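Local structure of succinylglutamate desuccinylase (Chromobacterium violaceum, 1YW4) at residues Gly154-Lys159 and Glu305-Phe310; Lys159-Pro164 and Ala178-Cys183; Tyr200-Ser203 and Asp209-Thr212; Glu64-Met69 and Val86-Leu91; His10-Ser15 and Asp92-Gly97. The protein probably hydrolyses N(2)-succinylglutamate to succinate and glutamate, the last step of arginine degradation by the AST pathway, using one zinc ion per subunit. All coordinates share one frame; numbering follows the deposited sequence.

Interaction 1 (Gly154-Lys159 and Glu305-Phe310); sequences GSVFEK and EERILF
The backbones of V156 and R307 stay well apart, with their CA atoms 9.9 Å from each other, so side chains alone close the gap. The contact links two domains at the surface. Residues 154-159 form a loop of the catalytic domain, opened by an ST turn at S155. Residues 305-310 carry strand 307-309 of the barrel-sandwich hybrid domain. The main pair is F157 and R307, whose side chains lie roughly perpendicular to each other. F157 points the far end of its ring over the centre of one guanidinium face, and its CZ is 4.1 Å from R307 CZ. The two planes are tilted by 60°, so the groups do not lie flat on each other. R307 is extended from CG to NE, which carries the guanidinium up to the loop. V156 adds a looser touch, with CG1 4.3 Å from R307 NH1. That NH1 has its hydrogen bond elsewhere, to F282 O. The ring of F282 also meets F157 edge-to-face, so F282 touches both partners. Within the loop, F157 N donates to S155 OG at 3.1 Å, with an N-H...O angle of 140°.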
# COMPACT_ATOMS: atom_id res chain seq x y z
N GLY A 154 16.99 16.18 10.95
CA GLY A 154 16.82 14.97 11.74
C GLY A 154 15.66 14.12 11.26
O GLY A 154 14.93 14.50 10.34
N SER A 155 15.46 12.97 11.90
CA SER A 155 14.39 12.08 11.50
C SER A 155 13.79 11.29 12.66
O SER A 155 14.47 10.99 13.64
CB SER A 155 14.92 11.12 10.44
OG SER A 155 14.01 10.07 10.19
N VAL A 156 12.51 10.95 12.56
CA VAL A 156 11.85 10.16 13.60
C VAL A 156 12.55 8.81 13.68
O VAL A 156 12.66 8.21 14.75
CB VAL A 156 10.36 9.92 13.28
CG1 VAL A 156 9.78 8.88 14.25
CG2 VAL A 156 9.60 11.23 13.38
N PHE A 157 13.02 8.34 12.53
CA PHE A 157 13.74 7.08 12.45
C PHE A 157 15.20 7.44 12.22
O PHE A 157 15.64 7.54 11.07
CB PHE A 157 13.20 6.21 11.30
CG PHE A 157 11.75 5.84 11.46
CD1 PHE A 157 11.36 4.96 12.46
CD2 PHE A 157 10.79 6.36 10.61
CE1 PHE A 157 10.01 4.61 12.62
CE2 PHE A 157 9.44 6.02 10.76
CZ PHE A 157 9.06 5.15 11.76
N GLU A 158 15.91 7.67 13.31
CA GLU A 158 17.32 8.04 13.31
C GLU A 158 18.08 7.51 12.10
O GLU A 158 18.55 8.27 11.26
CB GLU A 158 17.99 7.51 14.59
CG GLU A 158 18.56 8.58 15.51
CD GLU A 158 19.90 9.11 15.03
OE1 GLU A 158 20.86 8.31 14.98
OE2 GLU A 158 19.99 10.32 14.73
N LYS A 159 18.17 6.19 12.01
CA LYS A 159 18.87 5.56 10.91
C LYS A 159 17.87 4.83 10.02
O LYS A 159 17.07 4.03 10.49
CB LYS A 159 19.90 4.59 11.47
CG LYS A 159 20.93 5.27 12.37
CD LYS A 159 21.76 4.27 13.14
CE LYS A 159 20.90 3.48 14.11
NZ LYS A 159 21.68 2.42 14.82
N GLU A 305 -1.78 7.86 9.19
CA GLU A 305 -0.74 6.90 8.81
C GLU A 305 0.36 7.54 7.98
O GLU A 305 1.49 7.03 7.93
CB GLU A 305 -1.37 5.74 8.03
CG GLU A 305 -2.16 4.75 8.88
CD GLU A 305 -1.27 3.90 9.76
OE1 GLU A 305 -0.58 4.47 10.64
OE2 GLU A 305 -1.25 2.66 9.57
N GLU A 306 0.05 8.65 7.32
CA GLU A 306 1.03 9.32 6.48
C GLU A 306 2.10 10.07 7.28
O GLU A 306 1.90 10.42 8.44
CB GLU A 306 0.33 10.29 5.52
CG GLU A 306 -1.16 10.04 5.34
CD GLU A 306 -2.00 10.85 6.32
OE1 GLU A 306 -2.07 10.48 7.52
OE2 GLU A 306 -2.56 11.88 5.88
N ARG A 307 3.25 10.29 6.64
CA ARG A 307 4.35 11.00 7.27
C ARG A 307 4.99 11.89 6.21
O ARG A 307 4.93 11.59 5.02
CB ARG A 307 5.39 10.00 7.81
CG ARG A 307 4.86 9.02 8.85
CD ARG A 307 5.88 7.93 9.15
NE ARG A 307 5.44 7.03 10.21
CZ ARG A 307 5.61 7.26 11.51
NH1 ARG A 307 6.21 8.37 11.92
NH2 ARG A 307 5.16 6.38 12.40
N ILE A 308 5.60 12.98 6.65
CA ILE A 308 6.25 13.90 5.72
C ILE A 308 7.70 13.47 5.57
O ILE A 308 8.34 13.01 6.52
CB ILE A 308 6.16 15.36 6.27
CG1 ILE A 308 6.55 16.38 5.19
CG2 ILE A 308 7.06 15.50 7.48
CD1 ILE A 308 5.70 16.30 3.93
N LEU A 309 8.24 13.60 4.36
CA LEU A 309 9.62 13.21 4.12
C LEU A 309 10.30 14.22 3.20
O LEU A 309 9.71 14.65 2.21
CB LEU A 309 9.66 11.81 3.51
CG LEU A 309 11.05 11.20 3.27
CD1 LEU A 309 11.82 11.12 4.59
CD2 LEU A 309 10.89 9.81 2.67
N PHE A 310 11.52 14.61 3.56
CA PHE A 310 12.30 15.56 2.78
C PHE A 310 11.58 16.87 2.45
O PHE A 310 11.55 17.30 1.30
CB PHE A 310 12.78 14.90 1.48
CG PHE A 310 13.57 13.64 1.71
CD1 PHE A 310 13.43 12.55 0.86
CD2 PHE A 310 14.44 13.55 2.79
CE1 PHE A 310 14.15 11.38 1.08
CE2 PHE A 310 15.17 12.38 3.02
CZ PHE A 310 15.02 11.29 2.16

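Interaction 2 (Lys159-Pro164 and Ala178-Cys183); sequences KFAIYP and AWLQRC
This is a small, buried packing contact between a strand and a helix. A161 of strand 160-163 faces L180 of helix 174-181, and K159 and C183 meet beside them. The apolar pair is a single touch. A161 CB lies 4.2 Å from L180 CD1. The methyl of A161 points at the helix, and L180 answers by reaching out with one branch. Its CD1 is anti to CA (chi2 173°), so this methyl leads toward the strand. The short alanine is consistent with the close backbones, the CA atoms of A161 and L180 being 8.0 Å apart. L213 of the adjoining strand touches both side chains and continues the apolar layer.

In the fold, the helix lies in the connection between the neighbouring parallel strands 160-163 and 187-190, and it covers part of one face of the catalytic-domain sheet. The chain leaves the helix at R182, the centre of an inverse gamma turn. C183 comes next and lies by I232 and A235 of helix 230-241. K159 sends its long chain toward C183, just after this turn. Its NZ is 4.3 Å from C183 O, too far for a hydrogen bond. The K159 side chain is about 7 Å from that of E214, the predicted active-site residue. The W179 ring stacks on Y146 of strand 143-151 and also touches helix 230-241.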
# COMPACT_ATOMS: atom_id res chain seq x y z
N LYS A 159 18.17 6.19 12.01
CA LYS A 159 18.87 5.56 10.91
C LYS A 159 17.87 4.83 10.02
O LYS A 159 17.07 4.03 10.49
CB LYS A 159 19.90 4.59 11.47
CG LYS A 159 20.93 5.27 12.37
CD LYS A 159 21.76 4.27 13.14
CE LYS A 159 20.90 3.48 14.11
NZ LYS A 159 21.68 2.42 14.82
N PHE A 160 17.89 5.14 8.72
CA PHE A 160 16.98 4.48 7.81
C PHE A 160 17.60 4.24 6.44
O PHE A 160 18.65 4.80 6.11
CB PHE A 160 15.66 5.27 7.69
CG PHE A 160 15.78 6.60 6.98
CD1 PHE A 160 15.60 6.68 5.60
CD2 PHE A 160 16.06 7.77 7.69
CE1 PHE A 160 15.71 7.91 4.94
CE2 PHE A 160 16.18 8.99 7.04
CZ PHE A 160 16.00 9.07 5.66
N ALA A 161 16.98 3.36 5.67
CA ALA A 161 17.49 3.03 4.35
C ALA A 161 16.48 3.34 3.27
O ALA A 161 15.27 3.39 3.51
CB ALA A 161 17.87 1.55 4.30
N ILE A 162 16.99 3.54 2.06
CA ILE A 162 16.17 3.80 0.89
C ILE A 162 16.40 2.62 -0.04
O ILE A 162 17.55 2.35 -0.41
CB ILE A 162 16.60 5.08 0.16
CG1 ILE A 162 16.72 6.25 1.14
CG2 ILE A 162 15.62 5.38 -0.96
CD1 ILE A 162 15.45 6.59 1.88
N TYR A 163 15.33 1.92 -0.40
CA TYR A 163 15.42 0.77 -1.29
C TYR A 163 15.04 1.24 -2.69
O TYR A 163 13.90 1.63 -2.95
CB TYR A 163 14.45 -0.32 -0.82
CG TYR A 163 14.86 -1.75 -1.13
CD1 TYR A 163 14.67 -2.77 -0.19
CD2 TYR A 163 15.43 -2.10 -2.37
CE1 TYR A 163 15.02 -4.09 -0.47
CE2 TYR A 163 15.78 -3.42 -2.65
CZ TYR A 163 15.58 -4.41 -1.70
OH TYR A 163 15.92 -5.71 -1.96
N PRO A 164 16.00 1.20 -3.62
CA PRO A 164 15.77 1.63 -5.01
C PRO A 164 14.60 0.93 -5.69
O PRO A 164 14.23 -0.20 -5.33
CB PRO A 164 17.11 1.34 -5.69
CG PRO A 164 17.67 0.21 -4.88
CD PRO A 164 17.35 0.64 -3.48
N ALA A 178 16.77 -7.88 6.68
CA ALA A 178 17.10 -8.45 7.98
C ALA A 178 18.44 -7.91 8.44
O ALA A 178 18.58 -7.42 9.56
CB ALA A 178 17.13 -9.97 7.89
N TRP A 179 19.44 -7.99 7.56
CA TRP A 179 20.79 -7.51 7.87
C TRP A 179 20.74 -6.03 8.25
O TRP A 179 21.44 -5.59 9.16
CB TRP A 179 21.70 -7.67 6.66
CG TRP A 179 23.13 -7.36 6.94
CD1 TRP A 179 24.05 -8.19 7.49
CD2 TRP A 179 23.81 -6.13 6.64
NE1 TRP A 179 25.28 -7.57 7.55
CE2 TRP A 179 25.16 -6.30 7.04
CE3 TRP A 179 23.42 -4.91 6.08
CZ2 TRP A 179 26.12 -5.29 6.89
CZ3 TRP A 179 24.38 -3.91 5.93
CH2 TRP A 179 25.71 -4.11 6.33
N LEU A 180 19.94 -5.27 7.52
CA LEU A 180 19.79 -3.85 7.79
C LEU A 180 19.16 -3.65 9.16
O LEU A 180 19.62 -2.83 9.96
CB LEU A 180 18.92 -3.19 6.71
CG LEU A 180 19.53 -3.15 5.31
CD1 LEU A 180 18.51 -2.63 4.31
CD2 LEU A 180 20.77 -2.27 5.32
N GLN A 181 18.10 -4.42 9.43
CA GLN A 181 17.40 -4.33 10.71
C GLN A 181 18.38 -4.56 11.85
O GLN A 181 18.54 -3.70 12.72
CB GLN A 181 16.28 -5.37 10.78
CG GLN A 181 15.36 -5.20 11.97
CD GLN A 181 14.36 -6.33 12.10
OE1 GLN A 181 13.31 -6.18 12.72
NE2 GLN A 181 14.68 -7.48 11.51
N ARG A 182 19.02 -5.72 11.86
CA ARG A 182 19.99 -6.03 12.90
C ARG A 182 21.31 -5.33 12.56
O ARG A 182 22.36 -5.95 12.50
CB ARG A 182 20.20 -7.54 13.02
CG ARG A 182 19.17 -8.25 13.89
CD ARG A 182 17.80 -8.33 13.23
NE ARG A 182 16.71 -8.53 14.18
CZ ARG A 182 16.60 -9.58 15.00
NH1 ARG A 182 17.51 -10.55 14.99
NH2 ARG A 182 15.56 -9.67 15.83
N CYS A 183 21.22 -4.02 12.34
CA CYS A 183 22.38 -3.21 12.01
C CYS A 183 22.16 -1.80 12.57
O CYS A 183 23.10 -1.04 12.78
CB CYS A 183 22.54 -3.14 10.50
SG CYS A 183 23.67 -1.88 9.92

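Interaction 3 (Tyr200-Ser203 and Asp209-Thr212); sequences YFTS and DAFT
The methyl of A210 lies against T202, with CB 3.0 Å from T202 OG1 as modelled; so short a distance between carbon and oxygen is doubtful in detail. The hydroxyl of T202 stands between the backbone N and the carbonyl carbon (chi1 55°). This placing holds it near the helix backbone, where it makes weak hydrogen bonds to F198 O and S199 O. The same methyl of A210 also lies against S203. It is 3.9 Å from S203 N and 4.1 Å from S203 CB, so it fits into the helix surface between two successive residues.

Helix 198-205 leads through a short loop into strand 209-215, which folds back against it in the catalytic domain. A backbone hydrogen bond between T202 and A208 ties the turn. The strand lies beside strand 143-151, which carries the zinc ligand H149. Farther along, it carries E214, the predicted active-site residue. Both T202 and A210 also touch H145 of strand 143-151.

A water makes the polar link. It donates to S203 OG at 3.2 Å and to A210 O at 2.9 Å, so both of its hydrogens are used. S203 OG is anti to its own N (chi1 174°), which turns the hydroxyl toward this water. P164 packs on S203 CB next to the bridge.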
# COMPACT_ATOMS: atom_id res chain seq x y z
N TYR A 200 20.36 3.36 -7.10
CA TYR A 200 19.43 2.93 -8.13
C TYR A 200 20.26 2.39 -9.30
O TYR A 200 19.98 1.31 -9.83
CB TYR A 200 18.56 4.09 -8.63
CG TYR A 200 17.66 3.68 -9.77
CD1 TYR A 200 16.62 2.78 -9.56
CD2 TYR A 200 17.89 4.14 -11.06
CE1 TYR A 200 15.84 2.34 -10.61
CE2 TYR A 200 17.11 3.71 -12.12
CZ TYR A 200 16.09 2.81 -11.89
OH TYR A 200 15.31 2.36 -12.92
N PHE A 201 21.28 3.15 -9.70
CA PHE A 201 22.15 2.75 -10.81
C PHE A 201 22.72 1.34 -10.63
O PHE A 201 22.62 0.51 -11.53
CB PHE A 201 23.32 3.73 -10.98
CG PHE A 201 24.35 3.26 -11.98
CD1 PHE A 201 24.07 3.30 -13.35
CD2 PHE A 201 25.55 2.70 -11.56
CE1 PHE A 201 24.98 2.77 -14.28
CE2 PHE A 201 26.46 2.17 -12.48
CZ PHE A 201 26.17 2.20 -13.84
N THR A 202 23.31 1.07 -9.47
CA THR A 202 23.89 -0.26 -9.25
C THR A 202 22.82 -1.35 -9.17
O THR A 202 22.99 -2.44 -9.71
CB THR A 202 24.79 -0.30 -7.98
OG1 THR A 202 24.05 0.14 -6.84
CG2 THR A 202 26.01 0.60 -8.17
N SER A 203 21.71 -1.04 -8.52
CA SER A 203 20.63 -2.01 -8.41
C SER A 203 20.06 -2.38 -9.78
O SER A 203 19.84 -3.56 -10.07
CB SER A 203 19.50 -1.47 -7.53
OG SER A 203 18.39 -2.34 -7.53
N ASP A 209 22.26 -5.79 -5.09
CA ASP A 209 21.43 -5.44 -3.95
C ASP A 209 22.03 -4.17 -3.39
O ASP A 209 22.99 -4.20 -2.63
CB ASP A 209 21.45 -6.57 -2.93
CG ASP A 209 20.83 -7.84 -3.47
OD1 ASP A 209 19.66 -7.79 -3.89
OD2 ASP A 209 21.52 -8.88 -3.49
N ALA A 210 21.48 -3.04 -3.81
CA ALA A 210 21.99 -1.74 -3.42
C ALA A 210 21.03 -0.94 -2.55
O ALA A 210 19.82 -0.99 -2.74
CB ALA A 210 22.35 -0.95 -4.67
N PHE A 211 21.58 -0.19 -1.60
CA PHE A 211 20.77 0.62 -0.72
C PHE A 211 21.45 1.95 -0.40
O PHE A 211 22.68 2.05 -0.41
CB PHE A 211 20.50 -0.11 0.60
CG PHE A 211 20.08 -1.55 0.44
CD1 PHE A 211 21.02 -2.55 0.29
CD2 PHE A 211 18.73 -1.90 0.42
CE1 PHE A 211 20.64 -3.88 0.11
CE2 PHE A 211 18.34 -3.23 0.24
CZ PHE A 211 19.30 -4.22 0.09
N THR A 212 20.65 2.98 -0.14
CA THR A 212 21.18 4.27 0.27
C THR A 212 20.94 4.20 1.78
O THR A 212 19.81 3.91 2.21
CB THR A 212 20.36 5.46 -0.30
OG1 THR A 212 20.47 5.49 -1.73
CG2 THR A 212 20.87 6.78 0.26
O HOH W 1 18.58 -3.05 -4.43

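Interaction 4 (Glu64-Met69 and Val86-Leu91); sequences EVVDGM and VMFANL
V66 and V86 supply the closest apolar contact. The two valines meet end-on, tip to tip, and their CG1 atoms are 3.5 Å apart. In V66 this methyl is anti to the backbone N (chi1 170°), which aims it at the strand. It also touches the second branch of V86, with V66 CG1 4.2 Å from V86 CG2. The V66 methyl reaches F88 more loosely, at 4.4 Å from F88 CE2. V86 CG1 also sits over one face of the F88 ring, toward its rim. One methyl of V86 is thus shared between the helix and the ring.

The polar side of the contact is slight. D67 OD1 approaches F88 CZ at 4.2 Å, obliquely to the ring. The carboxylate is satisfied by the N-terminal part of the chain: OD1 accepts from L8 N, and OD2 is bonded to S6 OG.

The contact belongs to the beta-alpha-beta unit of strand 48-53, helix 61-75 and strand 83-88. The axes of segments 64-69 and 86-88 are 10.2 Å apart at their closest, with 137° between their directions. C53 of strand 48-53 touches both V66 and F88, and helix 230-241 lies against V65 and M69.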
# COMPACT_ATOMS: atom_id res chain seq x y z
N GLU A 64 34.74 8.59 7.78
CA GLU A 64 35.68 8.21 8.83
C GLU A 64 35.54 6.72 9.18
O GLU A 64 36.54 6.06 9.43
CB GLU A 64 35.46 9.05 10.10
CG GLU A 64 35.50 10.56 9.87
CD GLU A 64 35.36 11.38 11.15
OE1 GLU A 64 34.45 11.08 11.96
OE2 GLU A 64 36.14 12.34 11.35
N VAL A 65 34.31 6.21 9.19
CA VAL A 65 34.07 4.81 9.51
C VAL A 65 34.68 3.89 8.44
O VAL A 65 35.28 2.87 8.76
CB VAL A 65 32.57 4.49 9.64
CG1 VAL A 65 32.35 2.97 9.77
CG2 VAL A 65 31.99 5.20 10.85
N VAL A 66 34.52 4.27 7.18
CA VAL A 66 35.09 3.48 6.10
C VAL A 66 36.61 3.55 6.18
O VAL A 66 37.28 2.52 6.17
CB VAL A 66 34.64 4.00 4.72
CG1 VAL A 66 35.44 3.31 3.61
CG2 VAL A 66 33.15 3.72 4.53
N ASP A 67 37.15 4.75 6.27
CA ASP A 67 38.59 4.93 6.34
C ASP A 67 39.21 4.14 7.50
O ASP A 67 40.30 3.59 7.36
CB ASP A 67 38.94 6.41 6.45
CG ASP A 67 40.41 6.69 6.20
OD1 ASP A 67 40.93 6.24 5.15
OD2 ASP A 67 41.04 7.35 7.05
N GLY A 68 38.53 4.11 8.64
CA GLY A 68 39.03 3.37 9.79
C GLY A 68 39.15 1.88 9.47
O GLY A 68 40.13 1.23 9.84
N MSE A 69 38.14 1.34 8.79
CA MSE A 69 38.13 -0.06 8.41
C MSE A 69 39.29 -0.36 7.46
O MSE A 69 39.95 -1.37 7.62
CB MSE A 69 36.82 -0.43 7.70
CG MSE A 69 35.57 -0.39 8.57
SE MSE A 69 34.06 -1.22 7.66
CE MSE A 69 33.83 0.06 6.23
N VAL A 86 36.05 0.47 -2.45
CA VAL A 86 35.69 1.65 -1.66
C VAL A 86 35.78 2.88 -2.56
O VAL A 86 36.75 3.05 -3.31
CB VAL A 86 36.65 1.86 -0.47
CG1 VAL A 86 36.32 3.18 0.22
CG2 VAL A 86 36.51 0.71 0.53
N MSE A 87 34.75 3.71 -2.49
CA MSE A 87 34.70 4.93 -3.27
C MSE A 87 34.46 6.17 -2.43
O MSE A 87 33.44 6.28 -1.75
CB MSE A 87 33.59 4.87 -4.31
CG MSE A 87 33.78 3.88 -5.41
SE MSE A 87 32.31 3.98 -6.64
CE MSE A 87 33.19 3.59 -8.29
N PHE A 88 35.42 7.09 -2.44
CA PHE A 88 35.27 8.37 -1.76
C PHE A 88 34.76 9.13 -2.99
O PHE A 88 35.53 9.62 -3.81
CB PHE A 88 36.63 8.89 -1.30
CG PHE A 88 37.25 8.06 -0.20
CD1 PHE A 88 38.43 7.36 -0.41
CD2 PHE A 88 36.61 7.94 1.03
CE1 PHE A 88 38.96 6.54 0.59
CE2 PHE A 88 37.13 7.11 2.04
CZ PHE A 88 38.30 6.42 1.82
N ALA A 89 33.44 9.18 -3.11
CA ALA A 89 32.74 9.74 -4.27
C ALA A 89 33.00 11.14 -4.78
O ALA A 89 33.52 11.30 -5.89
CB ALA A 89 31.25 9.52 -4.11
N ASN A 90 32.63 12.14 -4.01
CA ASN A 90 32.83 13.51 -4.46
C ASN A 90 34.05 14.07 -3.75
O ASN A 90 33.92 14.76 -2.74
CB ASN A 90 31.59 14.35 -4.14
CG ASN A 90 31.52 15.61 -4.97
OD1 ASN A 90 32.55 16.14 -5.37
ND2 ASN A 90 30.31 16.10 -5.22
N LEU A 91 35.23 13.80 -4.30
CA LEU A 91 36.48 14.26 -3.68
C LEU A 91 36.59 15.76 -3.45
O LEU A 91 36.97 16.20 -2.36
CB LEU A 91 37.68 13.81 -4.51
CG LEU A 91 38.06 12.32 -4.41
CD1 LEU A 91 39.11 12.01 -5.48
CD2 LEU A 91 38.59 12.01 -3.01

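Interaction 5 (His10-Ser15 and Asp92-Gly97); sequences HALSSS and DAIRQG
The guanidinium of R95 meets L12 at its edge. The carbonyl carbon of L12 lies in its plane, and R95 NH1 is 2.9 Å from L12 O. D92 OD1 lies in the plane on the other side and makes a salt bridge to R95 NH2 at 3.6 Å. In segment 10-15 the flat group is the H10 ring, which has S15 N over one face.

The remaining contact is apolar. L12 and R95 run alongside each other, pointing opposite ways, and L12 CD2 rests 3.9 Å from R95 CB. The same methyl touches I94, at 4.1 Å from I94 CG2. R95 is bent at chi3 (36°), so its aliphatic part lies along L12 while its head turns to the backbone.

Helix 7-12 packs on helix 91-96 of the catalytic domain, and the latter stops in a Schellman motif at G97. The I94 side chain is about 8 Å from those of the zinc ligands H56 and E59.

L12 O belongs to the last turn of its helix, where carbonyls tend to carry partial negative charge. The positive head of R95 would suit this place, and D92, in the same helix as R95, may balance part of its charge.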
# COMPACT_ATOMS: atom_id res chain seq x y z
N HIS A 10 45.15 9.81 1.47
CA HIS A 10 45.90 9.54 0.25
C HIS A 10 45.09 10.05 -0.93
O HIS A 10 45.63 10.70 -1.82
CB HIS A 10 46.15 8.05 0.09
CG HIS A 10 46.85 7.69 -1.19
ND1 HIS A 10 48.20 7.89 -1.38
CD2 HIS A 10 46.37 7.20 -2.35
CE1 HIS A 10 48.53 7.52 -2.61
NE2 HIS A 10 47.44 7.10 -3.22
N ALA A 11 43.80 9.73 -0.92
CA ALA A 11 42.86 10.13 -1.97
C ALA A 11 42.74 11.65 -2.07
O ALA A 11 42.69 12.21 -3.17
CB ALA A 11 41.49 9.52 -1.70
N LEU A 12 42.67 12.31 -0.92
CA LEU A 12 42.56 13.77 -0.91
C LEU A 12 43.87 14.43 -1.30
O LEU A 12 43.89 15.37 -2.09
CB LEU A 12 42.14 14.26 0.48
CG LEU A 12 40.69 14.03 0.89
CD1 LEU A 12 40.49 14.55 2.30
CD2 LEU A 12 39.75 14.74 -0.08
N SER A 13 44.98 13.94 -0.74
CA SER A 13 46.29 14.51 -1.02
C SER A 13 46.85 14.01 -2.35
O SER A 13 47.96 14.38 -2.74
CB SER A 13 47.27 14.17 0.11
OG SER A 13 46.89 14.83 1.30
N SER A 14 46.07 13.17 -3.02
CA SER A 14 46.44 12.60 -4.31
C SER A 14 47.93 12.37 -4.45
O SER A 14 48.56 12.86 -5.38
CB SER A 14 45.96 13.53 -5.43
OG SER A 14 44.58 13.81 -5.32
N SER A 15 48.50 11.61 -3.52
CA SER A 15 49.93 11.32 -3.55
C SER A 15 50.32 10.70 -4.89
O SER A 15 51.32 11.10 -5.50
CB SER A 15 50.31 10.38 -2.41
OG SER A 15 50.08 11.00 -1.16
N ASP A 92 36.27 16.55 -4.47
CA ASP A 92 36.34 18.00 -4.36
C ASP A 92 35.42 18.50 -3.26
O ASP A 92 35.82 19.35 -2.45
CB ASP A 92 35.95 18.64 -5.70
CG ASP A 92 37.04 18.47 -6.75
OD1 ASP A 92 37.96 19.31 -6.77
OD2 ASP A 92 36.97 17.50 -7.53
N ALA A 93 34.21 17.96 -3.21
CA ALA A 93 33.25 18.36 -2.18
C ALA A 93 33.75 17.95 -0.80
O ALA A 93 33.58 18.69 0.17
CB ALA A 93 31.87 17.74 -2.46
N ILE A 94 34.36 16.78 -0.71
CA ILE A 94 34.88 16.33 0.58
C ILE A 94 36.00 17.27 1.02
O ILE A 94 36.00 17.77 2.14
CB ILE A 94 35.42 14.88 0.50
CG1 ILE A 94 34.25 13.92 0.23
CG2 ILE A 94 36.14 14.49 1.81
CD1 ILE A 94 34.66 12.46 -0.01
N ARG A 95 36.95 17.52 0.13
CA ARG A 95 38.06 18.40 0.45
C ARG A 95 37.55 19.80 0.87
O ARG A 95 38.14 20.44 1.75
CB ARG A 95 39.01 18.47 -0.74
CG ARG A 95 40.19 19.41 -0.59
CD ARG A 95 41.24 19.15 -1.68
NE ARG A 95 40.63 18.80 -2.95
CZ ARG A 95 40.75 17.61 -3.54
NH1 ARG A 95 41.47 16.65 -2.98
NH2 ARG A 95 40.16 17.37 -4.70
N GLN A 96 36.45 20.26 0.28
CA GLN A 96 35.89 21.58 0.60
C GLN A 96 34.88 21.58 1.76
O GLN A 96 34.53 22.64 2.30
CB GLN A 96 35.21 22.20 -0.63
CG GLN A 96 36.13 22.44 -1.81
CD GLN A 96 37.24 23.43 -1.50
OE1 GLN A 96 36.97 24.60 -1.18
NE2 GLN A 96 38.48 22.97 -1.59
N GLY A 97 34.42 20.40 2.15
CA GLY A 97 33.46 20.30 3.23
C GLY A 97 32.05 20.72 2.84
O GLY A 97 31.24 21.10 3.69

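Interactions 2, 3 and 4 are buried and pack helices on strands of the catalytic domain. Interaction 1 is a surface contact between domains, and interaction 5 is partly buried. Interactions 2 and 3 hold neighbouring strands: I162 N lies 2.9 Å from T212 O, a probable hydrogen bond, and Y163 packs on F211. Interactions 1 and 2 share K159, and the F160 ring touches F310. Interactions 4 and 5 touch where F88 and L91 pack on A11; strand 83-88 also leads into helix 91-96. The chemistry follows depth. Methyl groups dominate inside, with one water in interaction 3, while arginine heads mark interactions 1 and 5, whose centres are 32 Å apart.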